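Local coordinates for tetratricopeptide repeat protein (Parabacteroides merdae ATCC 43184, PDB 4R7S), which is of unknown function but, as a tetratricopeptide repeat protein built of stacked helices, probably serves as a scaffold for binding other proteins or peptides, at residues A198-E201 / K202-E206; E228-A231 / L232-K236; M240-K244 / E245-E249. All blocks are in the same frame, centred on the assembly; numbering follows the deposited sequence.

In the fold
All three contacts are local, and all lie in the C-terminal part of the helical array. Contacts 1 and 2 each lie within one helix, 193-206 and 227-238. Both are partly buried. In contact 1 Phe204 faces helix 211-223 and Asp199 faces helix 178-189; in contact 2 Asp233 faces helix 211-223 and Phe234 faces helix 244-252. Contact 3 is a surface contact where a loop becomes helix 244-252, and there a side-chain cap replaces part of the regular backbone bonding. Contacts 2 and 3 touch by packing of Ile247 CD1 on Phe234 O. Contact 1 stands apart, its centre about 17 Å from that of contact 2. Arg217 bridges them, serving both Phe204 and Asp233.

Contact 1: residues A198-E201 / K202-E206; sequences ADIE and KVFTE. With EDO (1,2-ethanediol), chain G.
Ile200 and Phe204 lie side by side, one turn apart on helix 193-206, and point the same way. CG2 of Ile200 sits 3.7 Å from CD1 of Phe204 and touches CE1 as well. This branch is set anti to the backbone N, which turns it toward the ring. The ring also presents its edge to the Ile200 carbonyl, with O nearly in the ring plane. That oxygen accepts the amide of Phe204 at 3.1 Å (Phe204 N to Ile200 O), in a nearly straight bond of 165°.

The next acceptor, Glu201 O, takes two donors from one residue. Thr205 N reaches Glu201 O at 3.0 Å, and the hydroxyl OG1 of Thr205 donates to the same oxygen. The hydroxyl bond is very short, so its exact length is doubtful. OG1 stands beside its own backbone N (chi1 -49°), which turns it back up the helix. Lys202 N is bonded to Ala198 O at 3.2 Å, and it makes a second, weak bond to Asp199 O. Val203 N also reaches Asp199 O weakly.

The side chain of Asp199 is buried, and its OD1 is paired with Arg183. Glu201 is exposed, and its OE2 accepts from O2 of a 1,2-ethanediol at 2.6 Å; this molecule probably comes from the crystallisation liquor. Beyond the segments, Phe204 meets Arg217 by cation-pi and Tyr214 edge-to-face. A serine in place of Phe204 would probably leave Ile200 CG2 and both Arg217 and Tyr214 without their aromatic partner.

The polar groups thus divide by place. Backbone acceptors are met within the helix, the buried carboxylate is met by an arginine of helix 178-189, and the exposed Glu201 carboxylate is met here by one ethanediol.

Contact 2: residues E228-A231 / L232-K236; sequences ERAA and LDFKK
Ala230 and Phe234 touch one turn apart on helix 227-238, part of the stacked helical array of this tetratricopeptide repeat protein. Their side is the tight one. CB of Ala230 lies 4.1 Å from CE2 of Phe234. The Ala230 carbonyl stands over one ring face, with O 3.5 Å above the plane and shifted from the ring centre. The ring gets there because CG lies anti to its own carbonyl carbon (chi1 -65°). Beyond the segments, Leu250 and Leu251 of helix 244-252 pack on Phe234. Next to it, the buried Asp233 pairs OD2 with both Arg217 and Lys221 of helix 211-223, two salt bridges which would probably stabilise its negative charge.

The other side is looser. Glu228, Leu232 and Lys235 are exposed. Leu232 lays its CG 3.3 Å from Glu228 O, an apolar branch against a carbonyl. Lys235 runs its CB, CG and CD past Ala231 O before the chain bends off from the helix. Arg229 is exposed too; its side chain touches Lys221 and its NE pairs with Glu226.

Backbone bonds run along the helix: the amide of Lys235 meets Ala231 O at 2.7 Å, nearly along the C=O axis.

Contact 3: residues M240-K244 / E245-E249; sequences MGYNK and EVIKE
Tyr242 and Asn243 make most of the side-chain contacts with the start of helix 244-252. Just before them, Gly241 leaves the preceding helix with positive phi (89°) and two bonds back into its last turn, a Schellman motif.

Tyr242 comes next. CG stands anti to the backbone N (chi1 -169°), which carries the ring over to Val246 and Ile247. CG1 of Val246 comes in the ring plane at the edge, 3.7 Å from CE2 of Tyr242. CD1 of Ile247 meets CD2 of Tyr242 at the same 3.7 Å, but obliquely.

Asn243 is the N-cap. Its OD1 accepts Val246 N at 3.0 Å in a fairly straight bond (164°), and Glu245 N more weakly. Its main-chain O takes Ile247 N at 2.8 Å. The side chain thus caps two first-turn amides, while the main-chain O begins the regular backbone bonding.

Lys244 ends the segment. Its O accepts Lys248 N at 3.1 Å from above the carbonyl plane.

The loop thus turns the chain from helix 227-238 into helix 244-252. Tyr242 rests on Asn212 and Val215 of helix 211-223, and the buried Ile247 reaches both that helix and Ala237 and Glu238 of helix 227-238.

Contact 1: residues A198-E201 / K202-E206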
loop_
_atom_site.group_PDB
_atom_site.type_symbol
_atom_site.label_atom_id
_atom_site.label_comp_id
_atom_site.label_asym_id
_atom_site.label_seq_id
_atom_site.Cartn_x
_atom_site.Cartn_y
_atom_site.Cartn_z
ATOM N N ALA A 198 17.999 5.094 -18.039
ATOM C CA ALA A 198 17.933 3.947 -18.930
ATOM C C ALA A 198 16.753 3.077 -18.514
ATOM O O ALA A 198 15.922 2.750 -19.355
ATOM C CB ALA A 198 19.240 3.168 -18.884
ATOM N N ASP A 199 16.643 2.766 -17.197
ATOM C CA ASP A 199 15.528 1.993 -16.616
ATOM C C ASP A 199 14.204 2.719 -16.782
ATOM O O ASP A 199 13.217 2.085 -17.179
ATOM C CB ASP A 199 15.765 1.685 -15.136
ATOM C CG ASP A 199 16.550 0.409 -14.853
ATOM O OD1 ASP A 199 16.846 -0.340 -15.810
ATOM O OD2 ASP A 199 16.841 0.150 -13.685
ATOM N N ILE A 200 14.186 4.049 -16.517
ATOM C CA ILE A 200 12.991 4.884 -16.650
ATOM C C ILE A 200 12.480 4.871 -18.110
ATOM O O ILE A 200 11.286 4.697 -18.345
ATOM C CB ILE A 200 13.279 6.302 -16.125
ATOM C CG1 ILE A 200 13.391 6.277 -14.577
ATOM C CG2 ILE A 200 12.208 7.330 -16.585
ATOM C CD1 ILE A 200 13.878 7.585 -13.928
ATOM N N GLU A 201 13.394 4.987 -19.072
ATOM C CA GLU A 201 13.125 4.983 -20.511
ATOM C C GLU A 201 12.467 3.673 -20.935
ATOM O O GLU A 201 11.618 3.675 -21.830
ATOM C CB GLU A 201 14.446 5.194 -21.284
ATOM C CG GLU A 201 14.316 5.295 -22.804
ATOM C CD GLU A 201 13.433 6.406 -23.351
ATOM O OE1 GLU A 201 13.428 7.522 -22.778
ATOM O OE2 GLU A 201 12.754 6.158 -24.374
ATOM N N LYS A 202 12.867 2.560 -20.297
ATOM C CA LYS A 202 12.341 1.238 -20.602
ATOM C C LYS A 202 10.855 1.167 -20.244
ATOM O O LYS A 202 10.066 0.682 -21.042
ATOM C CB LYS A 202 13.158 0.135 -19.885
ATOM C CG LYS A 202 12.819 -1.274 -20.367
ATOM C CD LYS A 202 14.054 -2.130 -20.603
ATOM C CE LYS A 202 13.710 -3.445 -21.282
ATOM N NZ LYS A 202 13.273 -3.272 -22.703
ATOM N N VAL A 203 10.478 1.680 -19.075
ATOM C CA VAL A 203 9.107 1.664 -18.574
ATOM C C VAL A 203 8.225 2.571 -19.439
ATOM O O VAL A 203 7.104 2.199 -19.794
ATOM C CB VAL A 203 9.051 2.092 -17.091
ATOM C CG1 VAL A 203 7.643 1.901 -16.518
ATOM C CG2 VAL A 203 10.069 1.324 -16.272
ATOM N N PHE A 204 8.737 3.766 -19.763
ATOM C CA PHE A 204 8.019 4.739 -20.566
ATOM C C PHE A 204 7.771 4.208 -21.955
ATOM O O PHE A 204 6.693 4.444 -22.481
ATOM C CB PHE A 204 8.780 6.071 -20.629
ATOM C CG PHE A 204 8.381 7.069 -19.566
ATOM C CD1 PHE A 204 9.001 7.073 -18.325
ATOM C CD2 PHE A 204 7.405 8.029 -19.820
ATOM C CE1 PHE A 204 8.626 7.990 -17.339
ATOM C CE2 PHE A 204 7.040 8.953 -18.839
ATOM C CZ PHE A 204 7.651 8.924 -17.602
ATOM N N THR A 205 8.722 3.443 -22.525
ATOM C CA THR A 205 8.602 2.906 -23.884
ATOM C C THR A 205 7.645 1.697 -23.958
ATOM O O THR A 205 6.886 1.581 -24.928
ATOM C CB THR A 205 10.003 2.542 -24.427
ATOM O OG1 THR A 205 10.888 3.648 -24.203
ATOM C CG2 THR A 205 10.004 2.186 -25.930
ATOM N N GLU A 206 7.678 0.822 -22.948
ATOM C CA GLU A 206 6.961 -0.448 -22.936
ATOM C C GLU A 206 5.700 -0.520 -22.084
ATOM O O GLU A 206 4.975 -1.511 -22.189
ATOM C CB GLU A 206 7.910 -1.539 -22.417
ATOM C CG GLU A 206 9.185 -1.716 -23.228
ATOM C CD GLU A 206 9.111 -2.583 -24.467
ATOM O OE1 GLU A 206 8.026 -3.134 -24.773
ATOM O OE2 GLU A 206 10.160 -2.708 -25.137
HETATM C C1 EDO G . 15.894 4.614 -26.935
HETATM O O1 EDO G . 16.171 3.483 -26.104
HETATM C C2 EDO G . 14.413 4.660 -27.338
HETATM O O2 EDO G . 13.549 4.480 -26.223
#

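Contact 2: residues E228-A231 / L232-K236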
loop_
_atom_site.group_PDB
_atom_site.type_symbol
_atom_site.label_atom_id
_atom_site.label_comp_id
_atom_site.label_asym_id
_atom_site.label_seq_id
_atom_site.Cartn_x
_atom_site.Cartn_y
_atom_site.Cartn_z
ATOM N N GLU A 228 12.342 23.318 -16.897
ATOM C CA GLU A 228 11.073 23.376 -17.627
ATOM C C GLU A 228 10.562 21.968 -17.936
ATOM O O GLU A 228 9.361 21.700 -17.763
ATOM C CB GLU A 228 11.193 24.210 -18.908
ATOM C CG GLU A 228 9.957 25.055 -19.192
ATOM C CD GLU A 228 9.975 25.914 -20.447
ATOM O OE1 GLU A 228 11.061 26.418 -20.824
ATOM O OE2 GLU A 228 8.884 26.116 -21.032
ATOM N N ARG A 229 11.472 21.062 -18.338
ATOM C CA ARG A 229 11.132 19.658 -18.601
ATOM C C ARG A 229 10.703 18.952 -17.278
ATOM O O ARG A 229 9.675 18.266 -17.252
ATOM C CB ARG A 229 12.297 18.933 -19.296
ATOM C CG ARG A 229 12.109 18.858 -20.817
ATOM C CD ARG A 229 13.395 18.709 -21.619
ATOM N NE ARG A 229 14.148 17.479 -21.339
ATOM C CZ ARG A 229 13.964 16.307 -21.951
ATOM N NH1 ARG A 229 13.009 16.169 -22.864
ATOM N NH2 ARG A 229 14.718 15.260 -21.635
ATOM N N ALA A 230 11.421 19.229 -16.170
ATOM C CA ALA A 230 11.119 18.684 -14.847
ATOM C C ALA A 230 9.707 19.069 -14.397
ATOM O O ALA A 230 8.922 18.193 -14.003
ATOM C CB ALA A 230 12.146 19.175 -13.835
ATOM N N ALA A 231 9.375 20.382 -14.494
ATOM C CA ALA A 231 8.058 20.905 -14.111
ATOM C C ALA A 231 6.922 20.177 -14.845
ATOM O O ALA A 231 5.933 19.797 -14.208
ATOM C CB ALA A 231 7.984 22.389 -14.387
ATOM N N LEU A 232 7.111 19.905 -16.161
ATOM C CA LEU A 232 6.115 19.200 -16.986
ATOM C C LEU A 232 5.804 17.831 -16.383
ATOM O O LEU A 232 4.627 17.479 -16.255
ATOM C CB LEU A 232 6.576 19.072 -18.455
ATOM C CG LEU A 232 6.771 20.391 -19.250
ATOM C CD1 LEU A 232 7.512 20.147 -20.544
ATOM C CD2 LEU A 232 5.442 21.119 -19.516
ATOM N N ASP A 233 6.871 17.112 -15.928
ATOM C CA ASP A 233 6.771 15.817 -15.268
ATOM C C ASP A 233 6.129 15.946 -13.876
ATOM O O ASP A 233 5.246 15.140 -13.546
ATOM C CB ASP A 233 8.157 15.153 -15.173
ATOM C CG ASP A 233 8.618 14.416 -16.424
ATOM O OD1 ASP A 233 7.818 14.315 -17.394
ATOM O OD2 ASP A 233 9.760 13.929 -16.430
ATOM N N PHE A 234 6.528 16.976 -13.073
ATOM C CA PHE A 234 5.921 17.188 -11.752
ATOM C C PHE A 234 4.429 17.481 -11.888
ATOM O O PHE A 234 3.637 16.899 -11.136
ATOM C CB PHE A 234 6.627 18.303 -10.970
ATOM C CG PHE A 234 8.072 18.042 -10.591
ATOM C CD1 PHE A 234 8.504 16.756 -10.255
ATOM C CD2 PHE A 234 8.990 19.080 -10.537
ATOM C CE1 PHE A 234 9.836 16.513 -9.907
ATOM C CE2 PHE A 234 10.324 18.837 -10.191
ATOM C CZ PHE A 234 10.741 17.552 -9.884
ATOM N N LYS A 235 4.032 18.310 -12.894
ATOM C CA LYS A 235 2.613 18.604 -13.152
ATOM C C LYS A 235 1.847 17.329 -13.505
ATOM O O LYS A 235 0.777 17.076 -12.942
ATOM C CB LYS A 235 2.454 19.643 -14.265
ATOM C CG LYS A 235 2.442 21.071 -13.745
ATOM C CD LYS A 235 3.082 22.023 -14.734
ATOM C CE LYS A 235 2.973 23.474 -14.307
ATOM N NZ LYS A 235 1.597 24.025 -14.481
ATOM N N LYS A 236 2.443 16.490 -14.372
ATOM C CA LYS A 236 1.854 15.221 -14.786
ATOM C C LYS A 236 1.631 14.278 -13.564
ATOM O O LYS A 236 0.541 13.701 -13.439
ATOM C CB LYS A 236 2.709 14.556 -15.877
ATOM C CG LYS A 236 2.157 13.205 -16.379
ATOM C CD LYS A 236 0.820 13.289 -17.098
ATOM C CE LYS A 236 0.192 11.924 -17.255
ATOM N NZ LYS A 236 -1.117 12.011 -17.948
#

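Contact 3: residues M240-K244 / E245-E249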
loop_
_atom_site.group_PDB
_atom_site.type_symbol
_atom_site.label_atom_id
_atom_site.label_comp_id
_atom_site.label_asym_id
_atom_site.label_seq_id
_atom_site.Cartn_x
_atom_site.Cartn_y
_atom_site.Cartn_z
HETATM N N MSE A 240 -1.910 12.921 -11.457
HETATM C CA MSE A 240 -2.032 11.486 -11.202
HETATM C C MSE A 240 -2.227 11.168 -9.703
HETATM O O MSE A 240 -2.290 9.990 -9.319
HETATM C CB MSE A 240 -0.810 10.756 -11.768
HETATM C CG MSE A 240 -0.846 10.679 -13.283
HETATM SE SE MSE A 240 0.759 9.922 -14.051
HETATM C CE MSE A 240 0.402 8.021 -13.608
ATOM N N GLY A 241 -2.340 12.216 -8.882
ATOM C CA GLY A 241 -2.583 12.078 -7.451
ATOM C C GLY A 241 -1.384 11.948 -6.533
ATOM O O GLY A 241 -1.539 11.459 -5.408
ATOM N N TYR A 242 -0.190 12.414 -6.965
ATOM C CA TYR A 242 1.001 12.409 -6.105
ATOM C C TYR A 242 0.824 13.462 -5.019
ATOM O O TYR A 242 0.229 14.504 -5.313
ATOM C CB TYR A 242 2.277 12.697 -6.929
ATOM C CG TYR A 242 3.570 12.451 -6.175
ATOM C CD1 TYR A 242 4.193 11.203 -6.204
ATOM C CD2 TYR A 242 4.174 13.466 -5.440
ATOM C CE1 TYR A 242 5.377 10.969 -5.499
ATOM C CE2 TYR A 242 5.363 13.245 -4.744
ATOM C CZ TYR A 242 5.962 11.995 -4.777
ATOM O OH TYR A 242 7.137 11.781 -4.095
ATOM N N ASN A 243 1.360 13.220 -3.787
ATOM C CA ASN A 243 1.291 14.148 -2.644
ATOM C C ASN A 243 1.402 15.621 -3.093
ATOM O O ASN A 243 2.458 16.065 -3.566
ATOM C CB ASN A 243 2.351 13.840 -1.568
ATOM C CG ASN A 243 2.120 14.600 -0.271
ATOM O OD1 ASN A 243 2.374 15.801 -0.162
ATOM N ND2 ASN A 243 1.601 13.929 0.736
ATOM N N LYS A 244 0.277 16.349 -2.951
ATOM C CA LYS A 244 0.093 17.751 -3.335
ATOM C C LYS A 244 1.043 18.689 -2.624
ATOM O O LYS A 244 1.474 19.651 -3.248
ATOM C CB LYS A 244 -1.358 18.200 -3.106
ATOM C CG LYS A 244 -2.150 18.307 -4.415
ATOM C CD LYS A 244 -3.630 17.958 -4.222
ATOM C CE LYS A 244 -4.484 18.322 -5.417
ATOM N NZ LYS A 244 -4.322 17.368 -6.546
ATOM N N GLU A 245 1.389 18.414 -1.350
ATOM C CA GLU A 245 2.333 19.251 -0.574
ATOM C C GLU A 245 3.748 19.146 -1.136
ATOM O O GLU A 245 4.386 20.172 -1.376
ATOM C CB GLU A 245 2.382 18.865 0.920
ATOM C CG GLU A 245 1.097 19.012 1.713
ATOM C CD GLU A 245 1.249 18.449 3.114
ATOM O OE1 GLU A 245 1.245 17.204 3.258
ATOM O OE2 GLU A 245 1.428 19.252 4.061
ATOM N N VAL A 246 4.230 17.888 -1.325
ATOM C CA VAL A 246 5.569 17.554 -1.819
ATOM C C VAL A 246 5.677 17.987 -3.282
ATOM O O VAL A 246 6.682 18.616 -3.650
ATOM C CB VAL A 246 5.904 16.048 -1.589
ATOM C CG1 VAL A 246 7.065 15.568 -2.468
ATOM C CG2 VAL A 246 6.198 15.775 -0.113
ATOM N N ILE A 247 4.622 17.722 -4.094
ATOM C CA ILE A 247 4.626 18.113 -5.500
ATOM C C ILE A 247 4.700 19.641 -5.607
ATOM O O ILE A 247 5.359 20.145 -6.521
ATOM C CB ILE A 247 3.456 17.489 -6.317
ATOM C CG1 ILE A 247 3.849 17.256 -7.786
ATOM C CG2 ILE A 247 2.181 18.292 -6.224
ATOM C CD1 ILE A 247 4.642 16.025 -8.037
ATOM N N LYS A 248 4.108 20.366 -4.621
ATOM C CA LYS A 248 4.139 21.837 -4.534
ATOM C C LYS A 248 5.603 22.334 -4.345
ATOM O O LYS A 248 6.024 23.257 -5.041
ATOM C CB LYS A 248 3.225 22.342 -3.382
ATOM C CG LYS A 248 2.997 23.857 -3.367
ATOM C CD LYS A 248 2.477 24.387 -2.029
ATOM C CE LYS A 248 3.375 25.446 -1.426
ATOM N NZ LYS A 248 3.433 26.682 -2.257
ATOM N N GLU A 249 6.360 21.700 -3.414
ATOM C CA GLU A 249 7.759 22.031 -3.099
ATOM C C GLU A 249 8.713 21.731 -4.266
ATOM O O GLU A 249 9.672 22.487 -4.457
ATOM C CB GLU A 249 8.255 21.287 -1.837
ATOM C CG GLU A 249 7.463 21.555 -0.560
ATOM C CD GLU A 249 7.352 22.973 -0.019
ATOM O OE1 GLU A 249 8.238 23.819 -0.293
ATOM O OE2 GLU A 249 6.390 23.213 0.747
#